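ATP-dependent RNA helicase HrpB (Escherichia coli, PDB 6EUD) hydrolyses ATP to ADP and phosphate and acts as a bacterial RNA helicase of the DEAH/RHA group that binds single-stranded RNA. Local coordinates at residues A443-E448 with G458-R463; G453-G458 with D527-H532; I491-A496 with V563-Q568; R502-R507 with G511-A516. One frame throughout, in Å; residues are numbered along the deposited sequence.

Contact 1 (A443-E448 with G458-R463); sequences AAILEE and GVAFSR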
loop_
_atom_site.group_PDB
_atom_site.type_symbol
_atom_site.label_atom_id
_atom_site.label_comp_id
_atom_site.label_asym_id
_atom_site.label_seq_id
_atom_site.Cartn_x
_atom_site.Cartn_y
_atom_site.Cartn_z
ATOM N N ALA A 443 16.798 -17.650 -6.968
ATOM C CA ALA A 443 16.063 -16.502 -7.461
ATOM C C ALA A 443 15.192 -16.889 -8.654
ATOM O O ALA A 443 14.051 -16.449 -8.769
ATOM C CB ALA A 443 17.024 -15.379 -7.832
ATOM N N ALA A 444 15.721 -17.721 -9.539
ATOM C CA ALA A 444 14.949 -18.104 -10.707
ATOM C C ALA A 444 13.736 -18.932 -10.252
ATOM O O ALA A 444 12.633 -18.776 -10.770
ATOM C CB ALA A 444 15.814 -18.870 -11.705
ATOM N N ILE A 445 13.940 -19.775 -9.248
ATOM C CA ILE A 445 12.849 -20.539 -8.659
ATOM C C ILE A 445 11.758 -19.655 -8.045
ATOM O O ILE A 445 10.577 -19.822 -8.350
ATOM C CB ILE A 445 13.368 -21.497 -7.575
ATOM C CG1 ILE A 445 14.288 -22.528 -8.215
ATOM C CG2 ILE A 445 12.191 -22.184 -6.869
ATOM C CD1 ILE A 445 14.930 -23.443 -7.230
ATOM N N LEU A 446 12.141 -18.729 -7.167
ATOM C CA LEU A 446 11.150 -17.863 -6.506
ATOM C C LEU A 446 10.375 -16.960 -7.492
ATOM O O LEU A 446 9.225 -16.612 -7.240
ATOM C CB LEU A 446 11.839 -17.028 -5.413
ATOM C CG LEU A 446 12.354 -17.905 -4.262
ATOM C CD1 LEU A 446 13.152 -17.130 -3.206
ATOM C CD2 LEU A 446 11.191 -18.631 -3.600
ATOM N N GLU A 447 10.995 -16.605 -8.620
ATOM C CA GLU A 447 10.324 -15.868 -9.705
ATOM C C GLU A 447 9.305 -16.707 -10.496
ATOM O O GLU A 447 8.312 -16.183 -11.002
ATOM C CB GLU A 447 11.365 -15.315 -10.692
ATOM C CG GLU A 447 12.127 -14.123 -10.195
ATOM C CD GLU A 447 13.187 -13.615 -11.179
ATOM O OE1 GLU A 447 13.377 -14.181 -12.297
ATOM O OE2 GLU A 447 13.836 -12.614 -10.815
ATOM N N GLU A 448 9.597 -17.996 -10.653
ATOM C CA GLU A 448 8.739 -18.915 -11.401
ATOM C C GLU A 448 8.659 -20.220 -10.639
ATOM O O GLU A 448 9.307 -21.198 -11.012
ATOM C CB GLU A 448 9.270 -19.146 -12.816
ATOM C CG GLU A 448 8.175 -19.153 -13.860
ATOM C CD GLU A 448 7.545 -17.784 -14.043
ATOM O OE1 GLU A 448 8.301 -16.802 -14.209
ATOM O OE2 GLU A 448 6.296 -17.688 -13.999
ATOM N N GLY A 458 14.416 -26.885 -1.178
ATOM C CA GLY A 458 15.579 -27.701 -1.475
ATOM C C GLY A 458 15.294 -28.723 -2.559
ATOM O O GLY A 458 16.188 -29.156 -3.284
ATOM N N VAL A 459 14.037 -29.121 -2.679
ATOM C CA VAL A 459 13.659 -30.038 -3.748
ATOM C C VAL A 459 13.713 -29.319 -5.090
ATOM O O VAL A 459 14.345 -29.806 -6.018
ATOM C CB VAL A 459 12.252 -30.647 -3.533
ATOM C CG1 VAL A 459 11.722 -31.170 -4.834
ATOM C CG2 VAL A 459 12.311 -31.771 -2.486
ATOM N N ALA A 460 13.081 -28.153 -5.189
ATOM C CA ALA A 460 13.097 -27.401 -6.440
ATOM C C ALA A 460 14.543 -27.071 -6.854
ATOM O O ALA A 460 14.920 -27.197 -8.034
ATOM C CB ALA A 460 12.265 -26.135 -6.309
ATOM N N PHE A 461 15.352 -26.697 -5.863
ATOM C CA PHE A 461 16.756 -26.358 -6.081
ATOM C C PHE A 461 17.533 -27.489 -6.748
ATOM O O PHE A 461 18.358 -27.245 -7.615
ATOM C CB PHE A 461 17.424 -25.988 -4.754
ATOM C CG PHE A 461 18.856 -25.528 -4.891
ATOM C CD1 PHE A 461 19.912 -26.433 -4.782
ATOM C CD2 PHE A 461 19.147 -24.180 -5.093
ATOM C CE1 PHE A 461 21.224 -26.006 -4.892
ATOM C CE2 PHE A 461 20.448 -23.753 -5.209
ATOM C CZ PHE A 461 21.493 -24.664 -5.106
ATOM N N SER A 462 17.264 -28.722 -6.335
ATOM C CA SER A 462 17.978 -29.869 -6.869
ATOM C C SER A 462 17.489 -30.219 -8.274
ATOM O O SER A 462 18.132 -30.993 -8.965
ATOM C CB SER A 462 17.809 -31.087 -5.969
ATOM O OG SER A 462 16.521 -31.643 -6.186
ATOM N N ARG A 463 16.351 -29.678 -8.693
ATOM C CA ARG A 463 15.856 -29.965 -10.037
ATOM C C ARG A 463 16.627 -29.126 -11.015
ATOM O O ARG A 463 16.989 -28.001 -10.704
ATOM C CB ARG A 463 14.372 -29.681 -10.174
ATOM C CG ARG A 463 13.537 -30.374 -9.144
ATOM C CD ARG A 463 12.101 -30.357 -9.563
ATOM N NE ARG A 463 11.252 -30.917 -8.527
ATOM C CZ ARG A 463 11.133 -32.219 -8.292
ATOM N NH1 ARG A 463 11.814 -33.102 -9.016
ATOM N NH2 ARG A 463 10.328 -32.634 -7.326
#
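Ile445 meets Ala460 with both branches and Phe461 with CD1 alone, and it supplies more than half of the 110 Å² that the two segments bury. The longer branch does most of the work. With chi2 at 176° the ethyl arm is fully extended, which carries CD1 across to the peptide link between the two partners: Ile445 CD1 is 3.7 Å from Ala460 C and 3.6 Å from Phe461 N. The same methyl also lies 3.9 Å from Ala460 CB. The shorter branch, CG2, comes to 4.0 Å of that CB, so the alanine methyl is touched by both arms of the isoleucine. With only a methyl at Ala460, the CA atoms of Ile445 and Ala460 lie 7.2 Å apart. No hydrogen bond crosses between the segments; the contact is van der Waals packing of a methyl on a methyl and on a peptide link, and it joins two consecutive helices, 433-447 and the short 457-462, connected by an irregular loop that begins where the chain departs from helical geometry at Glu448. Phe461 contributes mainly its backbone and CB, which lies 4.3 Å from Ile445 CD1. Its side chain also packs on Thr438 and Ile442, further back on helix 433-447, and so extends the same interface toward the start of that helix. Trp468 of helix 466-479 also packs on Ile445, while Pro450 of the connecting loop packs on Ala460.

Contact 2 (G453-G458 with D527-H532); sequences GNSDLG and DALSRH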
loop_
_atom_site.group_PDB
_atom_site.type_symbol
_atom_site.label_atom_id
_atom_site.label_comp_id
_atom_site.label_asym_id
_atom_site.label_seq_id
_atom_site.Cartn_x
_atom_site.Cartn_y
_atom_site.Cartn_z
ATOM N N GLY A 453 2.651 -29.520 -5.890
ATOM C CA GLY A 453 2.341 -29.122 -4.528
ATOM C C GLY A 453 3.439 -29.441 -3.536
ATOM O O GLY A 453 3.163 -29.956 -2.450
ATOM N N ASN A 454 4.682 -29.134 -3.899
ATOM C CA ASN A 454 5.820 -29.465 -3.046
ATOM C C ASN A 454 6.391 -28.238 -2.333
ATOM O O ASN A 454 6.703 -27.220 -2.959
ATOM C CB ASN A 454 6.909 -30.154 -3.856
ATOM C CG ASN A 454 7.847 -30.957 -2.991
ATOM O OD1 ASN A 454 7.980 -30.704 -1.790
ATOM N ND2 ASN A 454 8.522 -31.923 -3.597
ATOM N N SER A 455 6.533 -28.345 -1.018
ATOM C CA SER A 455 6.829 -27.167 -0.210
ATOM C C SER A 455 8.320 -26.977 0.045
ATOM O O SER A 455 8.747 -25.871 0.392
ATOM C CB SER A 455 6.094 -27.233 1.134
ATOM O OG SER A 455 6.698 -28.189 1.987
ATOM N N ASP A 456 9.105 -28.043 -0.103
ATOM C CA ASP A 456 10.540 -27.951 0.129
ATOM C C ASP A 456 11.262 -27.214 -1.019
ATOM O O ASP A 456 11.252 -27.654 -2.176
ATOM C CB ASP A 456 11.128 -29.346 0.346
ATOM C CG ASP A 456 12.582 -29.304 0.765
ATOM O OD1 ASP A 456 13.080 -28.195 1.077
ATOM O OD2 ASP A 456 13.228 -30.379 0.820
ATOM N N LEU A 457 11.870 -26.076 -0.684
ATOM C CA LEU A 457 12.638 -25.283 -1.647
ATOM C C LEU A 457 13.934 -26.009 -2.051
ATOM O O LEU A 457 14.472 -25.793 -3.139
ATOM C CB LEU A 457 12.956 -23.907 -1.067
ATOM C CG LEU A 457 13.887 -23.003 -1.875
ATOM C CD1 LEU A 457 13.250 -22.549 -3.185
ATOM C CD2 LEU A 457 14.341 -21.821 -1.046
ATOM N N GLY A 458 14.416 -26.885 -1.178
ATOM C CA GLY A 458 15.579 -27.701 -1.475
ATOM C C GLY A 458 15.294 -28.723 -2.559
ATOM O O GLY A 458 16.188 -29.156 -3.284
ATOM N N ASP A 527 3.276 -32.650 6.055
ATOM C CA ASP A 527 4.343 -32.220 5.168
ATOM C C ASP A 527 5.682 -32.565 5.768
ATOM O O ASP A 527 5.882 -32.436 6.975
ATOM C CB ASP A 527 4.265 -30.722 4.893
ATOM C CG ASP A 527 3.778 -30.416 3.496
ATOM O OD1 ASP A 527 3.225 -31.336 2.849
ATOM O OD2 ASP A 527 3.943 -29.261 3.051
ATOM N N ALA A 528 6.594 -33.010 4.913
ATOM C CA ALA A 528 7.950 -33.316 5.326
ATOM C C ALA A 528 8.582 -32.171 6.120
ATOM O O ALA A 528 9.273 -32.410 7.111
ATOM C CB ALA A 528 8.794 -33.638 4.115
ATOM N N LEU A 529 8.346 -30.931 5.699
ATOM C CA LEU A 529 8.978 -29.805 6.378
ATOM C C LEU A 529 8.386 -29.533 7.764
ATOM O O LEU A 529 9.085 -29.058 8.658
ATOM C CB LEU A 529 8.893 -28.534 5.529
ATOM C CG LEU A 529 9.861 -28.454 4.354
ATOM C CD1 LEU A 529 9.754 -27.088 3.691
ATOM C CD2 LEU A 529 11.290 -28.756 4.805
ATOM N N SER A 530 7.106 -29.846 7.952
ATOM C CA SER A 530 6.456 -29.626 9.250
ATOM C C SER A 530 6.908 -30.657 10.295
ATOM O O SER A 530 6.396 -30.688 11.415
ATOM C CB SER A 530 4.930 -29.631 9.102
ATOM O OG SER A 530 4.464 -30.837 8.535
ATOM N N ARG A 531 7.884 -31.482 9.921
ATOM C CA ARG A 531 8.591 -32.322 10.877
ATOM C C ARG A 531 9.715 -31.529 11.555
ATOM O O ARG A 531 10.362 -32.027 12.477
ATOM C CB ARG A 531 9.174 -33.571 10.193
ATOM C CG ARG A 531 8.183 -34.410 9.373
ATOM C CD ARG A 531 7.280 -35.279 10.236
ATOM N NE ARG A 531 6.225 -34.500 10.884
ATOM C CZ ARG A 531 5.096 -34.127 10.286
ATOM N NH1 ARG A 531 4.875 -34.450 9.015
ATOM N NH2 ARG A 531 4.190 -33.424 10.955
ATOM N N HIS A 532 9.948 -30.297 11.102
ATOM C CA HIS A 532 11.058 -29.508 11.623
ATOM C C HIS A 532 10.603 -28.236 12.309
ATOM O O HIS A 532 9.565 -27.665 11.969
ATOM C CB HIS A 532 12.034 -29.168 10.499
ATOM C CG HIS A 532 12.606 -30.371 9.826
ATOM N ND1 HIS A 532 13.691 -31.058 10.327
ATOM C CD2 HIS A 532 12.227 -31.028 8.705
ATOM C CE1 HIS A 532 13.964 -32.079 9.534
ATOM N NE2 HIS A 532 13.090 -32.083 8.543
#
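Leu529 reaches from a 3-10 turn onto Ser455 and Asp456, and its side chain can be traced outward atom by atom. CB begins at the margin of contact, 4.2 Å from Ser455 OG. CG, set anti to its own carbonyl carbon by a chi1 of -76°, draws slightly closer to that hydroxyl. The branches then part. CD1 lies against the backbone of the opposite segment, 3.7 Å from Ser455 O and equally far from Ser455 OG and Asp456 CA, whereas CD2 turns to the carboxylate and ends 4.2 Å from Asp456 OD1. The two side chains, Leu529 and Asp456, cross at about a right angle. Beside this apolar patch Ser455 OG donates to Asp527 OD2 over 3.1 Å, approaching from above the carboxylate plane, 54° out of it. Asp456 has a second task as N-cap of helix 457-462: its OD1 accepts from Gly458 N at 2.9 Å. Backbone bonds of Ser455 and Leu457 to Ala554 set this cap beside strand 554-556. The contact itself joins the start of a short helix to the loop between strands 520-522 and 534-542 of a mixed sheet. The chemistry is divided: one serine-carboxylate bond ties the two loops together, Leu529 packs beside it, and the Asp456 carboxylate, next to a helix N-terminus, is probably stabilised in its charged form.

Contact 3 (I491-A496 with V563-Q568); sequences IAPLLA and VQRCPQ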
loop_
_atom_site.group_PDB
_atom_site.type_symbol
_atom_site.label_atom_id
_atom_site.label_comp_id
_atom_site.label_asym_id
_atom_site.label_seq_id
_atom_site.Cartn_x
_atom_site.Cartn_y
_atom_site.Cartn_z
ATOM N N ILE A 491 22.461 -22.215 0.725
ATOM C CA ILE A 491 21.170 -21.578 0.518
ATOM C C ILE A 491 20.708 -20.799 1.741
ATOM O O ILE A 491 20.347 -19.623 1.627
ATOM C CB ILE A 491 20.089 -22.606 0.168
ATOM C CG1 ILE A 491 20.461 -23.383 -1.095
ATOM C CG2 ILE A 491 18.751 -21.922 0.010
ATOM C CD1 ILE A 491 19.473 -24.457 -1.456
ATOM N N ALA A 492 20.731 -21.456 2.904
ATOM C CA ALA A 492 20.156 -20.883 4.130
ATOM C C ALA A 492 20.703 -19.490 4.484
ATOM O O ALA A 492 19.922 -18.597 4.734
ATOM C CB ALA A 492 20.338 -21.835 5.318
ATOM N N PRO A 493 22.030 -19.292 4.510
ATOM C CA PRO A 493 22.443 -17.921 4.852
ATOM C C PRO A 493 22.073 -16.864 3.790
ATOM O O PRO A 493 21.767 -15.729 4.158
ATOM C CB PRO A 493 23.957 -18.040 5.012
ATOM C CG PRO A 493 24.328 -19.265 4.226
ATOM C CD PRO A 493 23.179 -20.201 4.337
ATOM N N LEU A 494 22.063 -17.228 2.512
ATOM C CA LEU A 494 21.573 -16.325 1.459
ATOM C C LEU A 494 20.102 -15.937 1.652
ATOM O O LEU A 494 19.722 -14.768 1.531
ATOM C CB LEU A 494 21.755 -16.980 0.092
ATOM C CG LEU A 494 23.212 -17.157 -0.344
ATOM C CD1 LEU A 494 23.267 -18.129 -1.492
ATOM C CD2 LEU A 494 23.806 -15.823 -0.750
ATOM N N LEU A 495 19.275 -16.928 1.949
ATOM C CA LEU A 495 17.879 -16.686 2.238
ATOM C C LEU A 495 17.680 -15.851 3.495
ATOM O O LEU A 495 16.865 -14.926 3.516
ATOM C CB LEU A 495 17.132 -18.001 2.410
ATOM C CG LEU A 495 16.524 -18.715 1.217
ATOM C CD1 LEU A 495 15.535 -19.759 1.745
ATOM C CD2 LEU A 495 15.849 -17.747 0.251
ATOM N N ALA A 496 18.413 -16.215 4.545
ATOM C CA ALA A 496 18.348 -15.538 5.839
ATOM C C ALA A 496 18.455 -14.021 5.702
ATOM O O ALA A 496 17.743 -13.298 6.382
ATOM C CB ALA A 496 19.448 -16.057 6.772
ATOM N N VAL A 563 22.075 -18.918 13.268
ATOM C CA VAL A 563 22.347 -17.819 14.185
ATOM C C VAL A 563 23.855 -17.639 14.348
ATOM O O VAL A 563 24.358 -16.525 14.506
ATOM C CB VAL A 563 21.692 -18.074 15.558
ATOM C CG1 VAL A 563 22.195 -17.080 16.580
ATOM C CG2 VAL A 563 20.183 -18.039 15.428
ATOM N N GLN A 564 24.574 -18.749 14.297
ATOM C CA GLN A 564 26.018 -18.694 14.357
ATOM C C GLN A 564 26.571 -18.107 13.060
ATOM O O GLN A 564 27.474 -17.272 13.087
ATOM C CB GLN A 564 26.597 -20.085 14.623
ATOM C CG GLN A 564 27.088 -20.286 16.050
ATOM C CD GLN A 564 28.328 -19.460 16.356
ATOM O OE1 GLN A 564 29.395 -19.692 15.783
ATOM N NE2 GLN A 564 28.190 -18.485 17.252
ATOM N N ARG A 565 26.012 -18.538 11.933
ATOM C CA ARG A 565 26.426 -18.056 10.619
ATOM C C ARG A 565 26.019 -16.597 10.406
ATOM O O ARG A 565 26.728 -15.835 9.742
ATOM C CB ARG A 565 25.829 -18.950 9.525
ATOM C CG ARG A 565 26.075 -18.485 8.101
ATOM C CD ARG A 565 27.554 -18.257 7.834
ATOM N NE ARG A 565 27.856 -18.114 6.410
ATOM C CZ ARG A 565 27.628 -17.011 5.698
ATOM N NH1 ARG A 565 27.068 -15.951 6.266
ATOM N NH2 ARG A 565 27.949 -16.978 4.408
ATOM N N CYS A 566 24.882 -16.217 10.988
ATOM C CA CYS A 566 24.293 -14.896 10.787
ATOM C C CYS A 566 23.876 -14.283 12.119
ATOM O O CYS A 566 22.678 -14.194 12.424
ATOM C CB CYS A 566 23.075 -14.975 9.854
ATOM S SG CYS A 566 23.280 -15.951 8.323
ATOM N N PRO A 567 24.869 -13.848 12.915
ATOM C CA PRO A 567 24.653 -13.347 14.279
ATOM C C PRO A 567 23.727 -12.143 14.339
ATOM O O PRO A 567 23.091 -11.921 15.366
ATOM C CB PRO A 567 26.067 -12.968 14.747
ATOM C CG PRO A 567 26.863 -12.758 13.480
ATOM C CD PRO A 567 26.290 -13.761 12.513
ATOM N N GLN A 568 23.649 -11.387 13.251
ATOM C CA GLN A 568 22.856 -10.165 13.220
ATOM C C GLN A 568 21.357 -10.464 13.279
ATOM O O GLN A 568 20.565 -9.578 13.576
ATOM C CB GLN A 568 23.184 -9.346 11.967
ATOM C CG GLN A 568 22.791 -10.029 10.632
ATOM C CD GLN A 568 23.782 -11.097 10.156
ATOM O OE1 GLN A 568 24.781 -11.373 10.817
ATOM N NE2 GLN A 568 23.503 -11.694 9.001
#
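Ala496, whose CB touches Cys566 SG at 4.1 Å, is held in its helix by a backbone bond, Ala496 N to Ala492 O at 2.8 Å. Across the contact itself no hydrogen bond is found. One turn earlier Pro493 presents its CB to the same sulfur, at 4.0 Å, so that Cys566 SG packs against residues three apart on one side of helix 491-498. The sulfur gets there because chi1, at -47°, sets it anti to the carbonyl carbon. These contacts join helix 491-498 to the C-terminal end of helix 559-565, which follows strand 554-556 and precedes strand 571-579 in the chain; Cys566 follows directly on its last turn. On the outer margin Arg565 folds over the proline. CG, anti to the backbone N, lies 3.8 Å from Pro493 CB, and the bend at chi2 (54°) then brings the guanidinium over that same carbon. Pro493 CB sits over the centre of the group, 3.8 Å from its plane, which is apolar cover of one face and uses none of the N-H groups. Arg565 NH2 also makes a long, weak ion pair with Glu435 of helix 433-447.

Contact 4 (R502-R507 with G511-A516); sequences RIARRR and GRYQLA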
loop_
_atom_site.group_PDB
_atom_site.type_symbol
_atom_site.label_atom_id
_atom_site.label_comp_id
_atom_site.label_asym_id
_atom_site.label_seq_id
_atom_site.Cartn_x
_atom_site.Cartn_y
_atom_site.Cartn_z
ATOM N N ARG A 502 10.805 -13.718 7.390
ATOM C CA ARG A 502 10.008 -14.896 7.066
ATOM C C ARG A 502 10.646 -16.178 7.575
ATOM O O ARG A 502 10.263 -17.264 7.161
ATOM C CB ARG A 502 9.771 -14.981 5.565
ATOM C CG ARG A 502 9.052 -13.770 5.050
ATOM C CD ARG A 502 8.812 -13.845 3.568
ATOM N NE ARG A 502 8.188 -12.616 3.097
ATOM C CZ ARG A 502 8.006 -12.331 1.816
ATOM N NH1 ARG A 502 8.417 -13.179 0.876
ATOM N NH2 ARG A 502 7.424 -11.197 1.475
ATOM N N ILE A 503 11.624 -16.043 8.465
ATOM C CA ILE A 503 12.087 -17.156 9.288
ATOM C C ILE A 503 10.933 -17.676 10.139
ATOM O O ILE A 503 10.242 -16.898 10.794
ATOM C CB ILE A 503 13.224 -16.728 10.193
ATOM C CG1 ILE A 503 14.472 -16.445 9.349
ATOM C CG2 ILE A 503 13.464 -17.779 11.265
ATOM C CD1 ILE A 503 15.619 -15.813 10.118
ATOM N N ALA A 504 10.711 -18.984 10.125
ATOM C CA ALA A 504 9.535 -19.548 10.785
ATOM C C ALA A 504 9.886 -20.534 11.896
ATOM O O ALA A 504 10.740 -21.409 11.725
ATOM C CB ALA A 504 8.662 -20.209 9.776
ATOM N N ARG A 505 9.228 -20.385 13.040
ATOM C CA ARG A 505 9.410 -21.322 14.142
ATOM C C ARG A 505 8.096 -22.029 14.435
ATOM O O ARG A 505 7.011 -21.432 14.339
ATOM C CB ARG A 505 9.927 -20.615 15.385
ATOM C CG ARG A 505 10.029 -21.515 16.601
ATOM C CD ARG A 505 10.188 -20.702 17.868
ATOM N NE ARG A 505 9.975 -21.526 19.051
ATOM C CZ ARG A 505 10.942 -22.126 19.733
ATOM N NH1 ARG A 505 12.209 -21.979 19.370
ATOM N NH2 ARG A 505 10.640 -22.859 20.793
ATOM N N ARG A 506 8.194 -23.318 14.752
ATOM C CA ARG A 506 7.013 -24.115 15.063
ATOM C C ARG A 506 6.435 -23.640 16.386
ATOM O O ARG A 506 7.173 -23.349 17.334
ATOM C CB ARG A 506 7.346 -25.611 15.119
ATOM C CG ARG A 506 6.106 -26.507 15.156
ATOM C CD ARG A 506 6.448 -27.992 15.264
ATOM N NE ARG A 506 6.883 -28.362 16.605
ATOM C CZ ARG A 506 6.062 -28.758 17.578
ATOM N NH1 ARG A 506 4.752 -28.832 17.366
ATOM N NH2 ARG A 506 6.555 -29.077 18.768
ATOM N N ARG A 507 5.114 -23.545 16.439
ATOM C CA ARG A 507 4.449 -23.068 17.643
ATOM C C ARG A 507 3.420 -24.053 18.189
ATOM O O ARG A 507 2.232 -23.974 17.846
ATOM C CB ARG A 507 3.795 -21.713 17.377
ATOM C CG ARG A 507 4.778 -20.571 17.474
ATOM C CD ARG A 507 4.108 -19.356 18.075
ATOM N NE ARG A 507 5.072 -18.440 18.678
ATOM C CZ ARG A 507 5.541 -18.555 19.916
ATOM N NH1 ARG A 507 5.139 -19.551 20.694
ATOM N NH2 ARG A 507 6.415 -17.667 20.374
ATOM N N GLY A 511 2.857 -28.119 11.991
ATOM C CA GLY A 511 2.228 -27.372 10.919
ATOM C C GLY A 511 1.991 -25.907 11.251
ATOM O O GLY A 511 1.852 -25.089 10.343
ATOM N N ARG A 512 1.921 -25.574 12.540
ATOM C CA ARG A 512 1.694 -24.191 12.953
ATOM C C ARG A 512 3.005 -23.481 13.232
ATOM O O ARG A 512 3.780 -23.879 14.116
ATOM C CB ARG A 512 0.795 -24.091 14.195
ATOM C CG ARG A 512 -0.302 -23.032 14.046
ATOM C CD ARG A 512 -0.940 -22.647 15.371
ATOM N NE ARG A 512 -1.292 -23.814 16.170
ATOM C CZ ARG A 512 -1.456 -23.797 17.487
ATOM N NH1 ARG A 512 -1.307 -22.667 18.164
ATOM N NH2 ARG A 512 -1.776 -24.913 18.124
ATOM N N TYR A 513 3.226 -22.406 12.480
ATOM C CA TYR A 513 4.448 -21.631 12.585
ATOM C C TYR A 513 4.160 -20.164 12.869
ATOM O O TYR A 513 3.122 -19.629 12.476
ATOM C CB TYR A 513 5.269 -21.768 11.292
ATOM C CG TYR A 513 5.865 -23.149 11.102
ATOM C CD1 TYR A 513 7.096 -23.467 11.669
ATOM C CD2 TYR A 513 5.203 -24.133 10.357
ATOM C CE1 TYR A 513 7.655 -24.716 11.515
ATOM C CE2 TYR A 513 5.761 -25.394 10.197
ATOM C CZ TYR A 513 6.986 -25.677 10.782
ATOM O OH TYR A 513 7.567 -26.911 10.643
ATOM N N GLN A 514 5.087 -19.506 13.549
ATOM C CA GLN A 514 5.068 -18.049 13.603
ATOM C C GLN A 514 6.291 -17.490 12.874
ATOM O O GLN A 514 7.422 -17.993 13.046
ATOM C CB GLN A 514 5.029 -17.552 15.047
ATOM C CG GLN A 514 4.944 -16.042 15.153
ATOM C CD GLN A 514 4.833 -15.546 16.584
ATOM O OE1 GLN A 514 5.543 -16.012 17.487
ATOM N NE2 GLN A 514 3.924 -14.595 16.802
ATOM N N LEU A 515 6.078 -16.464 12.053
ATOM C CA LEU A 515 7.205 -15.843 11.348
ATOM C C LEU A 515 7.874 -14.785 12.228
ATOM O O LEU A 515 7.274 -14.302 13.195
ATOM C CB LEU A 515 6.753 -15.225 10.024
ATOM C CG LEU A 515 6.056 -16.145 9.014
ATOM C CD1 LEU A 515 5.843 -15.412 7.715
ATOM C CD2 LEU A 515 6.837 -17.423 8.773
ATOM N N ALA A 516 9.113 -14.428 11.896
ATOM C CA ALA A 516 9.856 -13.426 12.658
ATOM C C ALA A 516 9.126 -12.075 12.716
ATOM O O ALA A 516 9.341 -11.286 13.636
ATOM C CB ALA A 516 11.265 -13.238 12.075
#
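Ala504 and Leu515 face each other as a non-hydrogen-bonded pair, and their side chains form the tight part of the contact: Ala504 CB is 3.5 Å from Leu515 CD2 and 4.0 Å from Tyr513 CB. Tyr513 lies on the same face, its ring running beside the other strand with CD1 3.3 Å from Arg506 N. Its hydroxyl probably hydrogen-bonds to His532 O, which would help fix the far end of the ring. Between the Ala504-Leu515 pair and the second non-hydrogen-bonded pair, Arg506 with Tyr513, Arg505 and Gln514 exchange two backbone bonds, Arg505 N to Gln514 O at 3.0 Å and Gln514 N to Arg505 O at 2.8 Å. This is the register of an antiparallel beta hairpin, its strands 503-506 and 512-515 inclined at 140°, and it forms part of a mixed sheet that is probably the OB-fold domain known in DEAH/RHA helicases. Toward the turn, packing gives way to exposed, charged chains. Arg507 NE donates to Gln514 OE1 over 2.7 Å; the oxygen lies near the guanidinium plane, whereas NE stands above the amide plane, 55° out of it, and the two planes are 79° apart. Gln514 NE2 is held separately by Gly518 O. At the outer edge Arg507 O lies over the centre of one face of the Arg512 guanidinium, 3.7 Å from its plane, whereas Arg506 reaches away to a salt bridge with Asp510.

In the fold
Along the chain contact 1 closes before contacts 3 and 4 open. Contact 2 interleaves with contacts 1 and 3, and contact 4 is nested within the loops that contacts 2 and 3 close. Contacts 1 and 2 share Gly458 and helix 457-462, their centres about 13 Å apart. Contact 2 is equally far from contact 4, and the two touch where loop 527-532, between two strands of the sheet, meets Tyr513 of the hairpin. Contact 3 lies about 19 Å, centre to centre, from contacts 1 and 2 but touches both, through Phe461 on Ile491 and Leu457 on Leu495. All four sit in one region where helices meet the sheet, away from the predicted ATP site and DEFH box.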